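Local atomic coordinates of alpha-11 giardin (Giardia intestinalis, PDB entry 2II2), a protein that belongs to the annexin family, binds calcium and probably phospholipid, and is thought to take part in attachment to the intestinal mucosa and in cytoskeletal reorganisation. Residues S33-E36 with R37-R41; E51-A54 with F55-C59; N297-D300 with A301-F305. One frame throughout, in Å; residues are numbered along the deposited sequence.

Interaction 1 (S33-E36 with R37-R41); sequences SAEE and RKELR
The guanidinium group of Arg37 lies against the backbone that opens its own helix: Ala34 CA sits 3.4 Å above the guanidinium plane, displaced toward its rim, and the carbonyl oxygen of Ser33 is over the same face. The outer nitrogens follow the start of the helix closely, Arg37 NH1 at 3.4 Å from Ser33 C and Arg37 NH2 at 3.6 Å from the methyl carbon Ala34 CB. A bend at chi3 (-65°) folds the arginine back toward the start of the helix instead of letting it run straight outward, and its CG packs on Ser33 O. The polar end has its partner elsewhere, NH2 forming a salt bridge with Asp265, while Trp32 and Trp73 touch the buried side chain.

Ser33 is the N-cap, and with Glu36 it makes a capping box. Glu36 N donates to Ser33 OG over 3.1 Å, and in return Ser33 N donates to Glu36 OE1 over 2.9 Å, a nearly straight bond (170°) that meets the carboxylate on its anti side. Glu36 CG stands anti to the carbonyl carbon (chi1 -68°) and the chain then extends, which carries the carboxylate back to the amide of Ser33. The first turns are closed by the regular bonds from Arg37 N to Ser33 O through Leu40 N to Glu36 O.

On another side of the helix the carboxylates of Glu35 and Glu39 approach, their OE2 atoms 4.2 Å apart. The other oxygen of Glu39, OE1, is hydrogen-bonded to Tyr6. Negative side chains gathered near the amino end of a helix are probably favoured by its dipole, which would offset part of the repulsion between Glu35 and Glu39, and the box holds Glu36 at that same end.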
ATOM      1  N   SER A  33      20.925   1.398  -0.234  1.00 13.83           N
ATOM      2  CA  SER A  33      19.954   1.891   0.747  1.00 13.65           C
ATOM      3  C   SER A  33      19.015   2.937   0.115  1.00 13.20           C
ATOM      4  O   SER A  33      19.280   3.416  -0.999  1.00 13.62           O
ATOM      5  CB  SER A  33      20.685   2.518   1.917  1.00 14.52           C
ATOM      6  OG  SER A  33      21.297   3.716   1.497  1.00 14.89           O
ATOM      7  N   ALA A  34      17.940   3.317   0.817  1.00 13.48           N
ATOM      8  CA  ALA A  34      17.071   4.391   0.330  1.00 13.53           C
ATOM      9  C   ALA A  34      17.864   5.680   0.092  1.00 13.47           C
ATOM     10  O   ALA A  34      17.721   6.312  -0.958  1.00 13.12           O
ATOM     11  CB  ALA A  34      15.926   4.634   1.281  1.00 13.72           C
ATOM     12  N   GLU A  35      18.750   6.027   1.022  1.00 13.83           N
ATOM     13  CA  GLU A  35      19.533   7.251   0.907  1.00 14.29           C
ATOM     14  C   GLU A  35      20.432   7.166  -0.332  1.00 13.53           C
ATOM     15  O   GLU A  35      20.586   8.156  -1.068  1.00 13.46           O
ATOM     16  CB  GLU A  35      20.368   7.439   2.161  1.00 15.49           C
ATOM     17  CG  GLU A  35      21.219   8.680   2.152  1.00 20.47           C
ATOM     18  CD  GLU A  35      22.103   8.744   3.371  1.00 24.68           C
ATOM     19  OE1 GLU A  35      21.566   8.553   4.486  1.00 27.19           O
ATOM     20  OE2 GLU A  35      23.327   8.972   3.214  1.00 27.03           O
ATOM     21  N   GLU A  36      21.057   6.003  -0.530  1.00 13.13           N
ATOM     22  CA  GLU A  36      21.927   5.780  -1.683  1.00 13.04           C
ATOM     23  C   GLU A  36      21.160   5.789  -3.002  1.00 12.33           C
ATOM     24  O   GLU A  36      21.681   6.289  -4.004  1.00 12.30           O
ATOM     25  CB  GLU A  36      22.728   4.480  -1.527  1.00 12.72           C
ATOM     26  CG  GLU A  36      23.764   4.532  -0.402  1.00 14.45           C
ATOM     27  CD  GLU A  36      24.325   3.176  -0.045  1.00 15.21           C
ATOM     28  OE1 GLU A  36      23.679   2.154  -0.306  1.00 15.67           O
ATOM     29  OE2 GLU A  36      25.425   3.128   0.555  1.00 19.29           O
ATOM     30  N   ARG A  37      19.940   5.243  -3.018  1.00 11.30           N
ATOM     31  CA  ARG A  37      19.195   5.262  -4.280  1.00 10.81           C
ATOM     32  C   ARG A  37      18.955   6.696  -4.723  1.00 11.01           C
ATOM     33  O   ARG A  37      19.052   7.009  -5.913  1.00 10.56           O
ATOM     34  CB  ARG A  37      17.866   4.507  -4.188  1.00 10.21           C
ATOM     35  CG  ARG A  37      18.039   3.022  -4.059  1.00  9.21           C
ATOM     36  CD  ARG A  37      16.744   2.290  -4.218  1.00 10.83           C
ATOM     37  NE  ARG A  37      15.749   2.550  -3.178  1.00 11.55           N
ATOM     38  CZ  ARG A  37      15.704   1.969  -1.977  1.00 11.57           C
ATOM     39  NH1 ARG A  37      16.649   1.113  -1.595  1.00 12.00           N
ATOM     40  NH2 ARG A  37      14.712   2.251  -1.140  1.00 11.34           N
ATOM     41  N   LYS A  38      18.653   7.564  -3.762  1.00 11.53           N
ATOM     42  CA  LYS A  38      18.366   8.966  -4.077  1.00 12.67           C
ATOM     43  C   LYS A  38      19.627   9.651  -4.620  1.00 12.57           C
ATOM     44  O   LYS A  38      19.608  10.334  -5.661  1.00 12.13           O
ATOM     45  CB  LYS A  38      17.852   9.687  -2.823  1.00 12.76           C
ATOM     46  CG  LYS A  38      17.396  11.136  -3.042  1.00 15.11           C
ATOM     47  CD  LYS A  38      16.993  11.792  -1.704  1.00 16.83           C
ATOM     48  CE  LYS A  38      16.457  13.200  -1.928  1.00 21.06           C
ATOM     49  NZ  LYS A  38      16.025  13.826  -0.661  1.00 24.17           N
ATOM     50  N   GLU A  39      20.738   9.444  -3.922  1.00 12.39           N
ATOM     51  CA  GLU A  39      22.029   9.995  -4.385  1.00 13.45           C
ATOM     52  C   GLU A  39      22.425   9.473  -5.762  1.00 11.84           C
ATOM     53  O   GLU A  39      22.905  10.228  -6.610  1.00 12.79           O
ATOM     54  CB  GLU A  39      23.143   9.700  -3.380  1.00 13.69           C
ATOM     55  CG  GLU A  39      23.013  10.509  -2.097  1.00 16.55           C
ATOM     56  CD  GLU A  39      24.147  10.289  -1.099  1.00 17.99           C
ATOM     57  OE1 GLU A  39      24.861   9.251  -1.149  1.00 21.84           O
ATOM     58  OE2 GLU A  39      24.335  11.178  -0.242  1.00 22.08           O
ATOM     59  N   LEU A  40      22.228   8.178  -5.985  1.00 11.01           N
ATOM     60  CA  LEU A  40      22.575   7.574  -7.252  1.00 10.30           C
ATOM     61  C   LEU A  40      21.734   8.202  -8.370  1.00  9.93           C
ATOM     62  O   LEU A  40      22.262   8.532  -9.429  1.00  9.77           O
ATOM     63  CB  LEU A  40      22.381   6.071  -7.173  1.00 11.13           C
ATOM     64  CG  LEU A  40      22.864   5.245  -8.355  1.00 12.47           C
ATOM     65  CD1 LEU A  40      23.203   3.846  -7.851  1.00 14.59           C
ATOM     66  CD2 LEU A  40      21.806   5.153  -9.456  1.00 15.81           C
ATOM     67  N   ARG A  41      20.436   8.379  -8.145  1.00  9.63           N
ATOM     68  CA  ARG A  41      19.612   8.999  -9.204  1.00  9.60           C
ATOM     69  C   ARG A  41      20.094  10.413  -9.524  1.00 10.83           C
ATOM     70  O   ARG A  41      20.134  10.827 -10.676  1.00 10.98           O
ATOM     71  CB  ARG A  41      18.117   9.009  -8.826  1.00  9.98           C
ATOM     72  CG  ARG A  41      17.511   7.641  -8.747  1.00  9.49           C
ATOM     73  CD  ARG A  41      16.024   7.711  -8.606  1.00 12.14           C
ATOM     74  NE  ARG A  41      15.585   8.275  -7.341  1.00 13.36           N
ATOM     75  CZ  ARG A  41      14.848   9.372  -7.201  1.00 14.18           C
ATOM     76  NH1 ARG A  41      14.470  10.092  -8.250  1.00 16.57           N
ATOM     77  NH2 ARG A  41      14.458   9.731  -5.996  1.00 15.19           N
TER

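Interaction 2 (E51-A54 with F55-C59); sequences EFIA and FLKKC
Phe52 and Leu56, one helical turn apart, both have CG anti to the backbone N (chi1 -179° and -178°), and this shared choice carries the ring and the branched tip to the same flank of the helix. There they cross obliquely, Phe52 CE2 lying 3.8 Å from Leu56 CD1, with CZ of the ring slightly farther from the same methyl. Beside them Ile53 and Lys57 extend alongside each other in one direction: the CG2 branch of the isoleucine touches the aliphatic chain of the lysine at CE, 3.9 Å away.

Glu51 caps the start of the helix with both carboxylate oxygens. OE1 accepts from Ala54 N at 3.0 Å and OE2 from Ile53 N at 3.1 Å, each amide coming from above the carboxylate plane, and the fork of two bonds fixes the rotation of the group. Successive backbone bonds follow, from Phe55 N to Glu51 O through Lys58 N to Ala54 O. At the far end, the sulfur of Cys59 stands 3.6 Å above one face of the Phe55 ring, offset toward its rim.

Phe44 meets Phe52 edge-to-face, and Trp73 meets the same ring with the planes at about 50°; Val13 and Leu17 from helix 9-18 add to this buried side. Lys57 touches Glu66, and Leu56 lies near Ile60, both calcium-binding residues in a calcium-bound form of this protein, although no calcium occupies the site in this model. The short capped helix 52-59 thus ends next to the loop that leads to helix 64-73, an interhelical-loop calcium site consistent with annexin-type calcium binding.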
ATOM      1  N   GLU A  51      17.044  11.721 -16.703  1.00 11.42           N
ATOM      2  CA  GLU A  51      16.339  11.445 -15.460  1.00 11.36           C
ATOM      3  C   GLU A  51      16.150   9.943 -15.281  1.00 10.65           C
ATOM      4  O   GLU A  51      15.652   9.266 -16.175  1.00 10.98           O
ATOM      5  CB  GLU A  51      15.009  12.201 -15.451  1.00 12.35           C
ATOM      6  CG  GLU A  51      14.370  12.307 -14.067  1.00 12.96           C
ATOM      7  CD  GLU A  51      13.482  11.118 -13.727  1.00 13.34           C
ATOM      8  OE1 GLU A  51      12.608  10.779 -14.539  1.00 13.14           O
ATOM      9  OE2 GLU A  51      13.618  10.535 -12.628  1.00 14.42           O
ATOM     10  N   PHE A  52      16.557   9.422 -14.127  1.00 11.15           N
ATOM     11  CA  PHE A  52      16.682   7.974 -13.982  1.00 10.53           C
ATOM     12  C   PHE A  52      15.389   7.195 -14.141  1.00 10.35           C
ATOM     13  O   PHE A  52      15.386   6.192 -14.822  1.00 10.15           O
ATOM     14  CB  PHE A  52      17.353   7.629 -12.651  1.00 10.91           C
ATOM     15  CG  PHE A  52      17.546   6.144 -12.439  1.00  9.79           C
ATOM     16  CD1 PHE A  52      18.652   5.480 -12.993  1.00 12.04           C
ATOM     17  CD2 PHE A  52      16.600   5.392 -11.725  1.00  9.81           C
ATOM     18  CE1 PHE A  52      18.828   4.107 -12.817  1.00 12.14           C
ATOM     19  CE2 PHE A  52      16.759   4.006 -11.562  1.00  9.64           C
ATOM     20  CZ  PHE A  52      17.891   3.373 -12.090  1.00 11.23           C
ATOM     21  N   ILE A  53      14.324   7.640 -13.487  1.00 11.03           N
ATOM     22  CA  ILE A  53      13.090   6.877 -13.461  1.00 11.36           C
ATOM     23  C   ILE A  53      12.463   6.848 -14.847  1.00 10.70           C
ATOM     24  O   ILE A  53      12.071   5.801 -15.323  1.00 10.34           O
ATOM     25  CB  ILE A  53      12.122   7.389 -12.368  1.00 11.68           C
ATOM     26  CG1 ILE A  53      12.808   7.220 -11.010  1.00 15.11           C
ATOM     27  CG2 ILE A  53      10.779   6.648 -12.463  1.00 11.83           C
ATOM     28  CD1 ILE A  53      11.976   7.535  -9.842  1.00 15.57           C
ATOM     29  N   ALA A  54      12.440   7.991 -15.524  1.00 10.32           N
ATOM     30  CA  ALA A  54      11.877   8.008 -16.858  1.00 10.40           C
ATOM     31  C   ALA A  54      12.687   7.128 -17.817  1.00  9.70           C
ATOM     32  O   ALA A  54      12.142   6.462 -18.674  1.00  9.87           O
ATOM     33  CB  ALA A  54      11.789   9.450 -17.389  1.00 11.86           C
ATOM     34  N   PHE A  55      14.007   7.150 -17.658  1.00  9.56           N
ATOM     35  CA  PHE A  55      14.868   6.318 -18.495  1.00  9.69           C
ATOM     36  C   PHE A  55      14.630   4.845 -18.204  1.00  9.14           C
ATOM     37  O   PHE A  55      14.541   4.056 -19.114  1.00 10.09           O
ATOM     38  CB  PHE A  55      16.333   6.694 -18.291  1.00  9.79           C
ATOM     39  CG  PHE A  55      17.293   5.951 -19.192  1.00 10.37           C
ATOM     40  CD1 PHE A  55      17.259   6.145 -20.568  1.00 10.31           C
ATOM     41  CD2 PHE A  55      18.257   5.092 -18.664  1.00  9.93           C
ATOM     42  CE1 PHE A  55      18.126   5.473 -21.410  1.00 11.64           C
ATOM     43  CE2 PHE A  55      19.133   4.405 -19.499  1.00 11.84           C
ATOM     44  CZ  PHE A  55      19.090   4.601 -20.874  1.00 10.72           C
ATOM     45  N   LEU A  56      14.522   4.482 -16.925  1.00  9.10           N
ATOM     46  CA  LEU A  56      14.163   3.109 -16.560  1.00  9.30           C
ATOM     47  C   LEU A  56      12.851   2.699 -17.254  1.00  8.66           C
ATOM     48  O   LEU A  56      12.777   1.632 -17.847  1.00  9.04           O
ATOM     49  CB  LEU A  56      14.105   2.964 -15.045  1.00  8.81           C
ATOM     50  CG  LEU A  56      13.799   1.575 -14.477  1.00  8.76           C
ATOM     51  CD1 LEU A  56      14.360   1.439 -13.086  1.00 10.10           C
ATOM     52  CD2 LEU A  56      12.302   1.308 -14.463  1.00 10.01           C
ATOM     53  N   LYS A  57      11.845   3.578 -17.212  1.00  9.23           N
ATOM     54  CA  LYS A  57      10.558   3.253 -17.824  1.00  9.44           C
ATOM     55  C   LYS A  57      10.670   3.158 -19.343  1.00  9.78           C
ATOM     56  O   LYS A  57       9.973   2.348 -19.956  1.00  9.90           O
ATOM     57  CB  LYS A  57       9.513   4.283 -17.419  1.00 10.24           C
ATOM     58  CG  LYS A  57       9.040   4.197 -15.983  1.00 11.28           C
ATOM     59  CD  LYS A  57       7.936   5.220 -15.745  1.00 14.66           C
ATOM     60  CE  LYS A  57       7.571   5.391 -14.283  1.00 17.33           C
ATOM     61  NZ  LYS A  57       6.719   6.597 -14.073  1.00 19.76           N
ATOM     62  N   LYS A  58      11.541   3.974 -19.940  0.50  9.69           N
ATOM     63  CA  LYS A  58      11.752   3.953 -21.384  0.50  9.65           C
ATOM     64  C   LYS A  58      12.395   2.645 -21.835  0.50 10.00           C
ATOM     65  O   LYS A  58      12.136   2.170 -22.934  0.50  9.86           O
ATOM     66  CB  LYS A  58      12.611   5.144 -21.821  0.50 10.22           C
ATOM     67  CG  LYS A  58      12.642   5.386 -23.335  0.50 10.10           C
ATOM     68  CD  LYS A  58      13.652   6.462 -23.722  0.50 10.18           C
ATOM     69  CE  LYS A  58      13.768   6.658 -25.231  0.50 10.95           C
ATOM     70  NZ  LYS A  58      14.142   5.419 -25.999  0.50 12.02           N
ATOM     71  N   CYS A  59      13.237   2.077 -20.977  1.00  9.39           N
ATOM     72  CA  CYS A  59      13.992   0.870 -21.308  1.00  9.78           C
ATOM     73  C   CYS A  59      13.237  -0.421 -20.994  1.00 10.45           C
ATOM     74  O   CYS A  59      13.373  -1.409 -21.716  1.00 11.57           O
ATOM     75  CB  CYS A  59      15.312   0.885 -20.540  1.00 11.21           C
ATOM     76  SG  CYS A  59      16.492   2.105 -21.138  1.00 11.13           S
TER

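Interaction 3 (N297-D300 with A301-F305); sequences NFRD and ACLMF
Cys302 rests on the ring of Phe298, four residues before it on the same helix. Its CB lies over one face, 4.2 Å from the ring centroid and 25° off the normal, a CH-pi contact displaced toward the rim. The sulfur stands farther out: SG is 4.9 Å from the centroid and oblique to the ring, an S-aromatic contact whose nearest ring atom is CZ. Both side chains take chi1 near 180°, Phe298 with CG and Cys302 with SG anti to their backbone N, and therefore lean together along the helix.

Beneath them the backbone oxygen of Phe298 accepts from Cys302 N at 2.8 Å and also has Cys302 CB against it at 3.3 Å. The next bond, from Leu303 N to Arg299 O, is 2.9 Å long and almost straight at 173°. Leu303 CG packs against that same oxygen, at 3.4 Å. Farther along, the bends at chi2 and chi3 curl Met304 back, and its CE methyl sits 3.6 Å above the ring plane of Phe305, over the ring centre.

Outside these two segments, Phe288 meets the Phe298 ring edge-to-face, and Ala256 and Ala257 of helix 249-263 touch the same side chain. Ile284 of helix 280-287 reaches Cys302 and Leu303, while Val68 of helix 64-73 reaches Phe298, Ala301 and Phe305, so this helix of the alpha-11 giardin annexin domain packs against all three. The polar ends at the start of the helix are tied elsewhere, Asn297 ND2 to Glu22 and Arg299 NH1 to the carbonyl of Phe288. The Cys302-Phe298 contacts thus tie successive turns of the helix together through weak CH and sulfur interactions, whereas its neighbours are met by apolar packing and the edge-to-face pair, with the directional side-chain bonds of Asn297 and Arg299 placed at its opening turn.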
ATOM      1  N   ASN A 297       9.876 -11.576 -14.284  1.00  9.55           N
ATOM      2  CA  ASN A 297      10.893 -11.206 -13.305  1.00  9.37           C
ATOM      3  C   ASN A 297      10.373 -10.511 -12.062  1.00  8.33           C
ATOM      4  O   ASN A 297      11.155 -10.103 -11.196  1.00  8.32           O
ATOM      5  CB  ASN A 297      12.003 -10.386 -13.965  1.00  9.60           C
ATOM      6  CG  ASN A 297      12.749 -11.209 -14.992  1.00 10.90           C
ATOM      7  OD1 ASN A 297      13.331 -12.239 -14.655  1.00 13.21           O
ATOM      8  ND2 ASN A 297      12.744 -10.771 -16.228  1.00 11.33           N
ATOM      9  N   PHE A 298       9.051 -10.367 -11.959  1.00  8.04           N
ATOM     10  CA  PHE A 298       8.453  -9.700 -10.807  1.00  7.59           C
ATOM     11  C   PHE A 298       8.776 -10.423  -9.508  1.00  7.10           C
ATOM     12  O   PHE A 298       9.114  -9.776  -8.511  1.00  7.44           O
ATOM     13  CB  PHE A 298       6.922  -9.562 -10.944  1.00  8.73           C
ATOM     14  CG  PHE A 298       6.312  -8.997  -9.696  1.00  7.55           C
ATOM     15  CD1 PHE A 298       6.516  -7.649  -9.353  1.00  8.56           C
ATOM     16  CD2 PHE A 298       5.660  -9.810  -8.788  1.00  8.63           C
ATOM     17  CE1 PHE A 298       6.039  -7.137  -8.178  1.00  9.17           C
ATOM     18  CE2 PHE A 298       5.176  -9.294  -7.583  1.00  8.61           C
ATOM     19  CZ  PHE A 298       5.388  -7.962  -7.285  1.00  8.38           C
ATOM     20  N   ARG A 299       8.646 -11.756  -9.491  1.00  8.09           N
ATOM     21  CA  ARG A 299       8.911 -12.512  -8.258  1.00  9.46           C
ATOM     22  C   ARG A 299      10.281 -12.184  -7.667  1.00  8.27           C
ATOM     23  O   ARG A 299      10.415 -11.948  -6.458  1.00  8.47           O
ATOM     24  CB  ARG A 299       8.768 -14.009  -8.546  1.00 10.68           C
ATOM     25  CG  ARG A 299       9.134 -14.973  -7.426  1.00 11.67           C
ATOM     26  CD  ARG A 299       9.061 -16.414  -7.944  1.00 12.26           C
ATOM     27  NE  ARG A 299      10.166 -16.726  -8.845  1.00 13.37           N
ATOM     28  CZ  ARG A 299      10.065 -16.822 -10.165  1.00 13.21           C
ATOM     29  NH1 ARG A 299       8.890 -16.664 -10.774  1.00 15.45           N
ATOM     30  NH2 ARG A 299      11.140 -17.108 -10.899  1.00 16.26           N
ATOM     31  N   ASP A 300      11.302 -12.194  -8.514  1.00  8.19           N
ATOM     32  CA  ASP A 300      12.641 -11.916  -8.049  1.00  8.51           C
ATOM     33  C   ASP A 300      12.823 -10.476  -7.580  1.00  8.31           C
ATOM     34  O   ASP A 300      13.490 -10.228  -6.572  1.00  8.10           O
ATOM     35  CB  ASP A 300      13.650 -12.267  -9.136  1.00 10.16           C
ATOM     36  CG  ASP A 300      13.800 -13.771  -9.317  1.00 13.62           C
ATOM     37  OD1 ASP A 300      13.629 -14.534  -8.339  1.00 16.33           O
ATOM     38  OD2 ASP A 300      14.075 -14.202 -10.451  1.00 17.32           O
ATOM     39  N   ALA A 301      12.194  -9.539  -8.276  1.00  7.82           N
ATOM     40  CA  ALA A 301      12.211  -8.158  -7.817  1.00  8.09           C
ATOM     41  C   ALA A 301      11.554  -8.028  -6.449  1.00  7.34           C
ATOM     42  O   ALA A 301      12.055  -7.306  -5.585  1.00  7.92           O
ATOM     43  CB  ALA A 301      11.513  -7.257  -8.819  1.00  8.58           C
ATOM     44  N   CYS A 302      10.413  -8.687  -6.294  1.00  7.37           N
ATOM     45  CA  CYS A 302       9.638  -8.636  -5.064  1.00  7.50           C
ATOM     46  C   CYS A 302      10.450  -9.205  -3.899  1.00  7.19           C
ATOM     47  O   CYS A 302      10.550  -8.586  -2.840  1.00  8.41           O
ATOM     48  CB  CYS A 302       8.341  -9.411  -5.279  1.00  8.30           C
ATOM     49  SG  CYS A 302       7.202  -9.358  -3.877  1.00  8.15           S
ATOM     50  N   LEU A 303      11.034 -10.392  -4.078  1.00  8.01           N
ATOM     51  CA  LEU A 303      11.886 -10.968  -3.032  1.00  8.42           C
ATOM     52  C   LEU A 303      13.047 -10.039  -2.642  1.00  7.47           C
ATOM     53  O   LEU A 303      13.378  -9.852  -1.459  1.00  9.24           O
ATOM     54  CB  LEU A 303      12.408 -12.326  -3.472  1.00  9.28           C
ATOM     55  CG  LEU A 303      11.378 -13.448  -3.595  1.00 10.60           C
ATOM     56  CD1 LEU A 303      12.035 -14.611  -4.321  1.00 10.93           C
ATOM     57  CD2 LEU A 303      10.792 -13.915  -2.252  1.00  9.92           C
ATOM     58  N   MET A 304      13.681  -9.464  -3.663  1.00  7.97           N
ATOM     59  CA  MET A 304      14.771  -8.533  -3.415  1.00  8.12           C
ATOM     60  C   MET A 304      14.301  -7.346  -2.594  1.00  7.29           C
ATOM     61  O   MET A 304      14.975  -6.985  -1.614  1.00  8.23           O
ATOM     62  CB  MET A 304      15.432  -8.118  -4.740  1.00  7.73           C
ATOM     63  CG  MET A 304      16.570  -7.118  -4.621  1.00  8.81           C
ATOM     64  SD  MET A 304      16.055  -5.387  -4.435  1.00  9.63           S
ATOM     65  CE  MET A 304      15.180  -5.124  -5.992  1.00  9.87           C
ATOM     66  N   PHE A 305      13.200  -6.714  -2.982  1.00  6.93           N
ATOM     67  CA  PHE A 305      12.785  -5.528  -2.256  1.00  7.62           C
ATOM     68  C   PHE A 305      12.395  -5.832  -0.804  1.00  8.27           C
ATOM     69  O   PHE A 305      12.582  -4.981   0.077  1.00  9.51           O
ATOM     70  CB  PHE A 305      11.650  -4.802  -2.975  1.00  7.39           C
ATOM     71  CG  PHE A 305      12.088  -3.874  -4.074  1.00  7.75           C
ATOM     72  CD1 PHE A 305      11.611  -4.036  -5.381  1.00  8.36           C
ATOM     73  CD2 PHE A 305      12.912  -2.788  -3.800  1.00  8.56           C
ATOM     74  CE1 PHE A 305      12.007  -3.164  -6.394  1.00  9.52           C
ATOM     75  CE2 PHE A 305      13.332  -1.909  -4.800  1.00  8.86           C
ATOM     76  CZ  PHE A 305      12.856  -2.095  -6.117  1.00  9.05           C
TER

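How the interactions relate
The three contacts come in series along the chain, each at the opening of a different helix: interaction 1 in helix 34-48, interaction 2 in helix 52-59 and interaction 3 in helix 298-306. Helices 34-48 and 52-59 follow each other in the chain, and their contacts, with centres about 15 Å apart, touch where Arg41 CG packs on Phe52 CD2 at 3.8 Å. Interaction 3 lies about 19 Å from each of them, centre to centre, without touching either. Helix 64-73 has side-chain contacts with all three, so in this all-helical annexin fold the late helix 298-306 packs on an early one. Interaction 2 borders the calcium site, its Lys57 and Leu56 being close to Glu66 and Ile60.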